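Local coordinates for MexT protein (Pseudomonas aeruginosa, PDB 6L33), which activates transcription of the MexEFOprN efflux pump as a LysR-type regulator, and is represented here by its regulatory domain, at the interface of chains A and B. Numbering follows the deposited sequence. Chains: chain A/B, MexT protein.

The four contacts sample two symmetry-related halves of one A–B interface. Contacts 1 and 3 pair strand 38-43 of one chain with strand 129-134 of the other, with the chains exchanged. Contact 2 sets A:Leu27 (helix 23-33) against B:Leu143, and contact 4 sets B:Leu27 (helix 18-33) against A:Leu143, each Leu143 lying on helix 140-144. Between C-alpha centres, contacts 1 and 3 are about 27 Å apart, 2 and 4 about 30 Å, 1 and 2 about 13 Å, 3 and 4 about 11 Å. Each half combines strand pairing with helix packing. This two-fold arrangement resembles LysR-type regulatory-domain dimers and is probably physiological.

Contact 1: the interface of chains A and B. Residues chain A 9, 38-40; chain B 113, 130-132.
A:Leu39 and B:Val131 make a polar link in this strand-to-strand contact. The amide N of A:Leu39 donates to the carbonyl O of B:Val131 at 3.0 Å. The bond is fairly straight, 163° at the hydrogen, but the donor is tilted 35° from the carbonyl plane. A parallel beta bridge between A:Leu39 and B:Leu132 joins strand 38-43 of chain A to strand 129-134 of chain B. The pairing joins the two regulatory domains and probably helps hold the dimer.

The apolar contacts fall into three groups. In the first, the side chains of A:Leu39 and B:Leu132 run alongside each other and point the same way. Both have CG anti to the backbone N. This matched course brings B:Leu132 CD1 to 3.8 Å from A:Leu39 CB.

In the second, A:Val38 packs over the partner backbone, with CG1 at 3.8 Å from the CA of B:Val131.

In the third, B:Leu113 reaches out of a loop into a cluster of three valines. Its CD2 methyl meets CG2 of A:Val40 at 3.7 Å, the two side chains crossing obliquely. The same methyl touches CG1 of A:Val38. A:Val9 and B:Leu113 meet tip to tip, with A:Val9 CG2 at 3.9 Å from B:Leu113 CD1.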
ATOM      1  N   VAL A   9      12.140 -12.896 -15.003  1.00 22.27           N
ATOM      2  CA  VAL A   9      11.105 -12.381 -14.115  1.00 23.96           C
ATOM      3  C   VAL A   9      11.545 -12.606 -12.677  1.00 24.70           C
ATOM      4  O   VAL A   9      11.908 -13.727 -12.297  1.00 20.88           O
ATOM      5  CB  VAL A   9       9.751 -13.061 -14.385  1.00 26.92           C
ATOM      6  CG1 VAL A   9       8.731 -12.663 -13.326  1.00 17.78           C
ATOM      7  CG2 VAL A   9       9.251 -12.714 -15.775  1.00 18.27           C
ATOM      8  N   VAL A  38      11.885  -8.172 -15.817  1.00 19.18           N
ATOM      9  CA  VAL A  38      10.496  -7.988 -15.420  1.00 15.90           C
ATOM     10  C   VAL A  38      10.418  -8.175 -13.912  1.00 19.65           C
ATOM     11  O   VAL A  38      10.912  -9.177 -13.380  1.00 16.08           O
ATOM     12  CB  VAL A  38       9.578  -8.984 -16.147  1.00 17.62           C
ATOM     13  CG1 VAL A  38       8.124  -8.717 -15.808  1.00 16.44           C
ATOM     14  CG2 VAL A  38       9.816  -8.928 -17.652  1.00 19.97           C
ATOM     15  N   LEU A  39       9.806  -7.217 -13.221  1.00 16.80           N
ATOM     16  CA  LEU A  39       9.738  -7.227 -11.766  1.00 14.22           C
ATOM     17  C   LEU A  39       8.292  -7.349 -11.307  1.00 16.81           C
ATOM     18  O   LEU A  39       7.430  -6.578 -11.741  1.00 15.51           O
ATOM     19  CB  LEU A  39      10.366  -5.962 -11.175  1.00 15.05           C
ATOM     20  CG  LEU A  39      10.372  -5.875  -9.646  1.00 19.26           C
ATOM     21  CD1 LEU A  39      11.399  -6.831  -9.055  1.00 15.78           C
ATOM     22  CD2 LEU A  39      10.631  -4.448  -9.181  1.00 17.70           C
ATOM     23  N   VAL A  40       8.037  -8.308 -10.424  1.00 14.57           N
ATOM     24  CA  VAL A  40       6.749  -8.455  -9.757  1.00 11.46           C
ATOM     25  C   VAL A  40       6.955  -8.105  -8.290  1.00 11.29           C
ATOM     26  O   VAL A  40       7.815  -8.689  -7.619  1.00 16.74           O
ATOM     27  CB  VAL A  40       6.180  -9.873  -9.919  1.00  9.74           C
ATOM     28  CG1 VAL A  40       4.880 -10.020  -9.137  1.00 11.27           C
ATOM     29  CG2 VAL A  40       5.959 -10.192 -11.390  1.00 10.06           C
TER
ATOM     30  N   LEU B 113       1.174 -11.477 -14.081  1.00 14.79           N
ATOM     31  CA  LEU B 113       1.788 -10.609 -15.076  1.00 21.27           C
ATOM     32  C   LEU B 113       0.845 -10.253 -16.217  1.00 19.73           C
ATOM     33  O   LEU B 113       1.231  -9.490 -17.108  1.00 21.63           O
ATOM     34  CB  LEU B 113       3.056 -11.258 -15.636  1.00 16.38           C
ATOM     35  CG  LEU B 113       4.314 -10.959 -14.819  1.00 20.00           C
ATOM     36  CD1 LEU B 113       5.526 -11.654 -15.413  1.00 13.72           C
ATOM     37  CD2 LEU B 113       4.541  -9.456 -14.729  1.00 18.17           C
ATOM     38  N   VAL B 130       4.255  -6.664 -20.396  1.00 13.55           N
ATOM     39  CA  VAL B 130       4.256  -6.102 -19.052  1.00 11.91           C
ATOM     40  C   VAL B 130       5.643  -6.297 -18.459  1.00 11.57           C
ATOM     41  O   VAL B 130       6.176  -7.412 -18.462  1.00 10.76           O
ATOM     42  CB  VAL B 130       3.179  -6.764 -18.177  1.00 13.89           C
ATOM     43  CG1 VAL B 130       3.262  -6.250 -16.739  1.00 13.40           C
ATOM     44  CG2 VAL B 130       1.797  -6.520 -18.764  1.00 15.10           C
ATOM     45  N   VAL B 131       6.241  -5.210 -17.972  1.00 17.17           N
ATOM     46  CA  VAL B 131       7.569  -5.261 -17.367  1.00 13.82           C
ATOM     47  C   VAL B 131       7.532  -5.073 -15.863  1.00 13.73           C
ATOM     48  O   VAL B 131       8.562  -5.288 -15.202  1.00 15.38           O
ATOM     49  CB  VAL B 131       8.520  -4.220 -17.993  1.00 11.94           C
ATOM     50  CG1 VAL B 131       8.699  -4.481 -19.480  1.00 15.02           C
ATOM     51  CG2 VAL B 131       7.999  -2.808 -17.738  1.00 13.18           C
ATOM     52  N   LEU B 132       6.395  -4.680 -15.300  1.00 14.62           N
ATOM     53  CA  LEU B 132       6.318  -4.343 -13.888  1.00 12.16           C
ATOM     54  C   LEU B 132       4.913  -4.627 -13.387  1.00 17.70           C
ATOM     55  O   LEU B 132       3.933  -4.186 -13.993  1.00 12.90           O
ATOM     56  CB  LEU B 132       6.675  -2.872 -13.655  1.00 21.21           C
ATOM     57  CG  LEU B 132       6.728  -2.428 -12.195  1.00 24.09           C
ATOM     58  CD1 LEU B 132       7.958  -3.009 -11.515  1.00 13.43           C
ATOM     59  CD2 LEU B 132       6.713  -0.911 -12.095  1.00 24.13           C
TER

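Contact 2: the interface of chains A and B. Residues chain A 24, 27-28; chain B 142-143.
This is a small helix-to-helix patch of the two-fold interface, where A:Pro24 and A:Leu27 of helix 23-33 meet B:Thr142 and B:Leu143 of helix 140-144. It adds apolar packing to the strand pairing between the two regulatory domains.

A:Pro24 meets the methyl of B:Thr142 through its ring carbons CB and CG. CB of the proline lies 3.4 Å from CG2 of the threonine, which is tight for two carbons. The torsion of B:Thr142 explains the choice of group. OG1 sits beside the backbone N, chi1 -60°, and CG2 is anti to that N, which turns the methyl to the proline.

A:Leu27 and B:Leu143 cross at about a right angle. They meet through their CD2 methyls, with A:Leu27 CD2 at 4.0 Å from B:Leu143 CD2. The same B:Leu143 methyl also reaches the start of the helix, at 4.1 Å from A:Pro24 CA.

A:Arg28 takes a lesser part. Its guanidinium turns one face to the carbonyl O of A:Pro24, which lies 3.6 Å above the centre of that plane. By fitting these helices together, the site probably helps MexT hold its regulatory domains as a dimer.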
ATOM      1  N   PRO A  24      11.404   2.958  -5.201  1.00 12.29           N
ATOM      2  CA  PRO A  24      11.755   3.825  -6.341  1.00 14.51           C
ATOM      3  C   PRO A  24      13.256   3.906  -6.573  1.00 12.21           C
ATOM      4  O   PRO A  24      13.701   3.754  -7.721  1.00 14.02           O
ATOM      5  CB  PRO A  24      11.161   5.186  -5.951  1.00 18.16           C
ATOM      6  CG  PRO A  24      10.020   4.846  -5.070  1.00 17.75           C
ATOM      7  CD  PRO A  24      10.455   3.633  -4.291  1.00 13.34           C
ATOM      8  N   LEU A  27      14.347   0.389  -7.912  1.00 15.00           N
ATOM      9  CA  LEU A  27      13.928   0.123  -9.285  1.00 16.21           C
ATOM     10  C   LEU A  27      14.764   0.912 -10.286  1.00 16.45           C
ATOM     11  O   LEU A  27      15.154   0.378 -11.331  1.00 16.14           O
ATOM     12  CB  LEU A  27      12.444   0.447  -9.452  1.00 14.65           C
ATOM     13  CG  LEU A  27      11.805   0.027 -10.777  1.00 25.64           C
ATOM     14  CD1 LEU A  27      11.912  -1.477 -10.976  1.00 19.45           C
ATOM     15  CD2 LEU A  27      10.355   0.476 -10.835  1.00 25.14           C
ATOM     16  N   ARG A  28      15.046   2.185  -9.987  1.00 14.45           N
ATOM     17  CA  ARG A  28      15.912   2.975 -10.859  1.00 17.22           C
ATOM     18  C   ARG A  28      17.263   2.295 -11.052  1.00 15.83           C
ATOM     19  O   ARG A  28      17.803   2.273 -12.164  1.00 18.48           O
ATOM     20  CB  ARG A  28      16.098   4.383 -10.287  1.00 16.69           C
ATOM     21  CG  ARG A  28      14.873   5.289 -10.421  1.00 22.87           C
ATOM     22  CD  ARG A  28      15.197   6.744 -10.083  1.00 23.75           C
ATOM     23  NE  ARG A  28      15.476   6.940  -8.662  1.00 23.31           N
ATOM     24  CZ  ARG A  28      14.569   7.307  -7.761  1.00 23.02           C
ATOM     25  NH1 ARG A  28      13.311   7.522  -8.128  1.00 16.62           N
ATOM     26  NH2 ARG A  28      14.917   7.459  -6.490  1.00 20.73           N
TER
ATOM     27  N   THR B 142       5.979   7.701  -9.444  1.00 14.33           N
ATOM     28  CA  THR B 142       7.410   7.642  -9.177  1.00 13.69           C
ATOM     29  C   THR B 142       8.069   6.493  -9.930  1.00 16.89           C
ATOM     30  O   THR B 142       9.259   6.564 -10.257  1.00 26.32           O
ATOM     31  CB  THR B 142       7.653   7.510  -7.672  1.00 25.44           C
ATOM     32  OG1 THR B 142       7.099   8.645  -6.997  1.00 28.46           O
ATOM     33  CG2 THR B 142       9.126   7.470  -7.379  1.00 28.13           C
ATOM     34  N   LEU B 143       7.314   5.437 -10.232  1.00 15.15           N
ATOM     35  CA  LEU B 143       7.892   4.304 -10.944  1.00 16.93           C
ATOM     36  C   LEU B 143       7.910   4.519 -12.454  1.00 13.33           C
ATOM     37  O   LEU B 143       8.793   3.989 -13.136  1.00 18.82           O
ATOM     38  CB  LEU B 143       7.130   3.024 -10.593  1.00 12.58           C
ATOM     39  CG  LEU B 143       7.011   2.711  -9.099  1.00 15.94           C
ATOM     40  CD1 LEU B 143       6.457   1.308  -8.884  1.00 13.74           C
ATOM     41  CD2 LEU B 143       8.354   2.878  -8.393  1.00 13.49           C
TER

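Contact 3: the interface of chains A and B. Residues chain A 133-136; chain B 19, 23, 41-42.
In the parallel strand pairing that joins the two chains, A:Ala133 of strand 129-134 meets B:Val41 of strand 38-43. This is probably part of the dimer interface. The amide N of B:Val41 donates to the carbonyl O of A:Ala133 at 2.7 Å. The donor approaches nearly along the C=O axis, with a C=O...N angle of 160°.

Beyond the strand, the side chains of A:Gln136 and B:Glu19 come from opposite directions and stack. The amide and carboxylate planes are 5° apart, and A:Gln136 CD lies 3.4 Å from B:Glu19 CD. The two groups overlap face to face. A water also spans them, 2.6 Å from B:Glu19 OE2 and 3.3 Å from A:Gln136 OE1. A:Gln136 starts from the crowded position, chi1 58°, with CG between the backbone N and the carbonyl carbon. It then runs extended, which lays its amide over the carboxylate.

A:Pro135 packs against both B:Val41 and the carboxylate of B:Glu19. Its CD lies 3.9 Å from CG1 of B:Val41 and 3.8 Å from CD of B:Glu19. A:Val134 turns CG1 toward the helix, where it meets CD1 of B:Leu23 at 3.7 Å.

In the fold, the site lies where strand 129-134 of chain A runs out into a loop. There it rests against both strand 38-43 and the N-terminal part of helix 18-33 of chain B.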
ATOM      1  N   ALA A 133      -5.410   3.104  13.082  1.00 19.09           N
ATOM      2  CA  ALA A 133      -4.521   2.171  12.398  1.00 16.03           C
ATOM      3  C   ALA A 133      -4.812   2.212  10.904  1.00 15.69           C
ATOM      4  O   ALA A 133      -5.940   1.938  10.482  1.00 17.50           O
ATOM      5  CB  ALA A 133      -4.686   0.746  12.936  1.00 17.51           C
ATOM      6  N   VAL A 134      -3.802   2.547  10.112  1.00 14.59           N
ATOM      7  CA  VAL A 134      -3.931   2.607   8.658  1.00 20.07           C
ATOM      8  C   VAL A 134      -2.911   1.648   8.062  1.00 17.76           C
ATOM      9  O   VAL A 134      -1.929   1.272   8.726  1.00 17.07           O
ATOM     10  CB  VAL A 134      -3.749   4.047   8.123  1.00 19.80           C
ATOM     11  CG1 VAL A 134      -4.834   4.955   8.666  1.00 17.41           C
ATOM     12  CG2 VAL A 134      -2.369   4.579   8.471  1.00 16.91           C
ATOM     13  N   PRO A 135      -3.111   1.220   6.815  1.00 16.22           N
ATOM     14  CA  PRO A 135      -2.183   0.267   6.191  1.00 18.45           C
ATOM     15  C   PRO A 135      -1.077   0.880   5.345  1.00 27.08           C
ATOM     16  O   PRO A 135      -0.220   0.130   4.865  1.00 22.01           O
ATOM     17  CB  PRO A 135      -3.125  -0.561   5.307  1.00 22.16           C
ATOM     18  CG  PRO A 135      -4.145   0.429   4.859  1.00 20.45           C
ATOM     19  CD  PRO A 135      -4.324   1.411   5.995  1.00 16.64           C
ATOM     20  N   GLN A 136      -1.056   2.195   5.140  1.00 23.24           N
ATOM     21  CA  GLN A 136      -0.126   2.789   4.191  1.00 23.29           C
ATOM     22  C   GLN A 136       0.512   4.038   4.779  1.00 19.91           C
ATOM     23  O   GLN A 136      -0.093   4.747   5.589  1.00 15.47           O
ATOM     24  CB  GLN A 136      -0.825   3.134   2.866  1.00 25.50           C
ATOM     25  CG  GLN A 136      -1.998   4.092   3.006  1.00 26.17           C
ATOM     26  CD  GLN A 136      -2.858   4.134   1.758  1.00 26.33           C
ATOM     27  OE1 GLN A 136      -3.234   3.095   1.217  1.00 21.82           O
ATOM     28  NE2 GLN A 136      -3.171   5.339   1.291  1.00 25.40           N
TER
ATOM     29  N   GLU B  19      -8.381   5.721   0.048  1.00 25.25           N
ATOM     30  CA  GLU B  19      -7.907   6.114   1.371  1.00 26.12           C
ATOM     31  C   GLU B  19      -7.411   7.557   1.404  1.00 31.35           C
ATOM     32  O   GLU B  19      -7.534   8.229   2.434  1.00 35.09           O
ATOM     33  CB  GLU B  19      -6.802   5.153   1.815  1.00 17.05           C
ATOM     34  CG  GLU B  19      -6.115   5.527   3.107  1.00 21.00           C
ATOM     35  CD  GLU B  19      -5.552   4.322   3.828  1.00 27.90           C
ATOM     36  OE1 GLU B  19      -4.764   4.508   4.779  1.00 24.31           O
ATOM     37  OE2 GLU B  19      -5.901   3.187   3.441  1.00 22.70           O
ATOM     38  N   LEU B  23     -10.363   9.211   3.876  1.00 32.19           N
ATOM     39  CA  LEU B  23      -9.963   9.057   5.274  1.00 24.32           C
ATOM     40  C   LEU B  23      -9.849  10.378   6.030  1.00 29.24           C
ATOM     41  O   LEU B  23     -10.394  10.464   7.145  1.00 26.96           O
ATOM     42  CB  LEU B  23      -8.656   8.253   5.336  1.00 29.34           C
ATOM     43  CG  LEU B  23      -8.408   7.295   6.503  1.00 26.78           C
ATOM     44  CD1 LEU B  23      -7.141   6.502   6.287  1.00 28.75           C
ATOM     45  CD2 LEU B  23      -8.296   8.053   7.786  1.00 38.38           C
ATOM     46  N   VAL B  41      -8.085   0.465   9.643  1.00 17.41           N
ATOM     47  CA  VAL B  41      -8.274   0.418   8.196  1.00 14.94           C
ATOM     48  C   VAL B  41      -7.384  -0.684   7.639  1.00 15.29           C
ATOM     49  O   VAL B  41      -6.165  -0.675   7.849  1.00 14.59           O
ATOM     50  CB  VAL B  41      -7.955   1.766   7.532  1.00 20.67           C
ATOM     51  CG1 VAL B  41      -8.231   1.692   6.036  1.00 21.82           C
ATOM     52  CG2 VAL B  41      -8.758   2.887   8.174  1.00 18.23           C
ATOM     53  N   ARG B  42      -7.992  -1.631   6.934  1.00 12.86           N
ATOM     54  CA  ARG B  42      -7.271  -2.682   6.233  1.00 17.47           C
ATOM     55  C   ARG B  42      -7.252  -2.385   4.738  1.00 15.04           C
ATOM     56  O   ARG B  42      -8.177  -1.773   4.199  1.00 14.60           O
ATOM     57  CB  ARG B  42      -7.912  -4.050   6.482  1.00 14.62           C
ATOM     58  CG  ARG B  42      -8.147  -4.381   7.950  1.00 12.93           C
ATOM     59  CD  ARG B  42      -6.838  -4.458   8.725  1.00  9.35           C
ATOM     60  NE  ARG B  42      -5.853  -5.294   8.044  1.00 13.85           N
ATOM     61  CZ  ARG B  42      -5.836  -6.623   8.088  1.00 21.49           C
ATOM     62  NH1 ARG B  42      -6.750  -7.279   8.790  1.00 10.38           N
ATOM     63  NH2 ARG B  42      -4.902  -7.298   7.431  1.00 18.14           N
TER
HETATM   64  O   HOH W   1      -5.780   1.122   1.907  1.00 20.54           O

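Contact 4: the interface of chains A and B. Residues chain A 132, 143, 147, 149; chain B 27, 31.
B:Leu27 and B:Arg31 lie one helical turn apart on helix 18-33, and they face A:Leu132 on strand 129-134, A:Leu143 on helix 140-144, and A:Thr147 and A:Ile149 in the loop that follows.

B:Leu27 makes apolar contacts through its CD1 methyl, which rests against two leucines of chain A. A:Leu132 CD2 lies 3.5 Å from B:Leu27 CD1. A:Leu143 comes across at about a right angle, its CD1 at 3.6 Å from the same B:Leu27 methyl.

B:Arg31 lays its guanidinium against the loop. The CD1 methyl of A:Ile149 sits over one face, 3.5 Å above the plane and toward the rim. On the opposite face is the carbonyl O of B:Leu27. The arginine chain leaves the helix extended and then bends at chi3, -44°, which brings the flat group to the isoleucine. NH1 touches CG2 of A:Thr147 at 3.8 Å. A water between B:Arg31 NH2 and the carbonyl O of A:Leu143 suggests a bridge, but its short distance to the arginine makes this link doubtful.

Within chain A, the amide N of A:Ile149 donates to OG1 of A:Thr147 at 3.1 Å, which probably helps shape the loop. The site fits helix 18-33 to the partner and probably helps stabilise the dimer of regulatory domains.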
ATOM      1  N   LEU A 132      -5.773   5.249  15.903  1.00 16.85           N
ATOM      2  CA  LEU A 132      -6.017   4.986  14.492  1.00 17.11           C
ATOM      3  C   LEU A 132      -4.978   4.002  13.970  1.00 20.99           C
ATOM      4  O   LEU A 132      -3.811   4.062  14.364  1.00 16.63           O
ATOM      5  CB  LEU A 132      -5.966   6.288  13.683  1.00 21.76           C
ATOM      6  CG  LEU A 132      -5.681   6.182  12.184  1.00 27.51           C
ATOM      7  CD1 LEU A 132      -6.942   5.773  11.441  1.00 23.36           C
ATOM      8  CD2 LEU A 132      -5.123   7.487  11.643  1.00 26.09           C
ATOM      9  N   LEU A 143      -3.083  13.175   6.418  1.00 37.92           N
ATOM     10  CA  LEU A 143      -3.846  12.489   7.454  1.00 33.72           C
ATOM     11  C   LEU A 143      -3.669  13.149   8.817  1.00 35.69           C
ATOM     12  O   LEU A 143      -4.639  13.282   9.573  1.00 41.94           O
ATOM     13  CB  LEU A 143      -3.433  11.019   7.518  1.00 35.09           C
ATOM     14  CG  LEU A 143      -4.244  10.165   8.490  1.00 33.52           C
ATOM     15  CD1 LEU A 143      -5.721  10.434   8.284  1.00 37.42           C
ATOM     16  CD2 LEU A 143      -3.930   8.687   8.315  1.00 28.37           C
ATOM     17  N   THR A 147      -3.880  18.184  13.228  1.00 34.67           N
ATOM     18  CA  THR A 147      -4.140  17.354  14.394  1.00 27.85           C
ATOM     19  C   THR A 147      -2.904  17.298  15.283  1.00 33.13           C
ATOM     20  O   THR A 147      -1.801  17.688  14.890  1.00 34.74           O
ATOM     21  CB  THR A 147      -4.551  15.931  13.987  1.00 38.19           C
ATOM     22  OG1 THR A 147      -3.383  15.175  13.638  1.00 32.59           O
ATOM     23  CG2 THR A 147      -5.504  15.958  12.799  1.00 30.14           C
ATOM     24  N   ILE A 149      -2.155  14.278  16.378  1.00 29.86           N
ATOM     25  CA  ILE A 149      -1.792  12.879  16.205  1.00 30.63           C
ATOM     26  C   ILE A 149      -0.376  12.788  15.657  1.00 25.80           C
ATOM     27  O   ILE A 149      -0.002  13.519  14.729  1.00 26.08           O
ATOM     28  CB  ILE A 149      -2.796  12.176  15.279  1.00 19.65           C
ATOM     29  CG1 ILE A 149      -4.226  12.416  15.766  1.00 30.19           C
ATOM     30  CG2 ILE A 149      -2.498  10.687  15.194  1.00 24.89           C
ATOM     31  CD1 ILE A 149      -5.284  11.755  14.910  1.00 30.97           C
TER
ATOM     32  N   LEU B  27     -12.164  10.784   9.333  1.00 33.36           N
ATOM     33  CA  LEU B  27     -11.597  10.720  10.678  1.00 35.05           C
ATOM     34  C   LEU B  27     -12.050  11.887  11.542  1.00 30.81           C
ATOM     35  O   LEU B  27     -12.322  11.718  12.737  1.00 32.81           O
ATOM     36  CB  LEU B  27     -10.072  10.699  10.600  1.00 36.85           C
ATOM     37  CG  LEU B  27      -9.371   9.354  10.762  1.00 43.14           C
ATOM     38  CD1 LEU B  27      -7.897   9.583  11.014  1.00 43.54           C
ATOM     39  CD2 LEU B  27      -9.986   8.520  11.874  1.00 43.36           C
ATOM     40  N   ARG B  31     -14.193  11.499  15.147  1.00 35.48           N
ATOM     41  CA  ARG B  31     -13.514  12.052  16.313  1.00 33.03           C
ATOM     42  C   ARG B  31     -14.384  13.080  17.026  1.00 43.12           C
ATOM     43  O   ARG B  31     -14.495  13.066  18.258  1.00 34.43           O
ATOM     44  CB  ARG B  31     -12.188  12.677  15.883  1.00 38.94           C
ATOM     45  CG  ARG B  31     -11.274  13.098  17.016  1.00 43.82           C
ATOM     46  CD  ARG B  31      -9.930  13.528  16.456  1.00 45.69           C
ATOM     47  NE  ARG B  31      -9.464  12.592  15.437  1.00 46.41           N
ATOM     48  CZ  ARG B  31      -8.855  12.951  14.311  1.00 45.87           C
ATOM     49  NH1 ARG B  31      -8.635  14.233  14.053  1.00 45.19           N
ATOM     50  NH2 ARG B  31      -8.468  12.028  13.441  1.00 43.76           N
TER
HETATM   51  O   HOH W   2      -6.880  12.471  11.684  1.00 40.72           O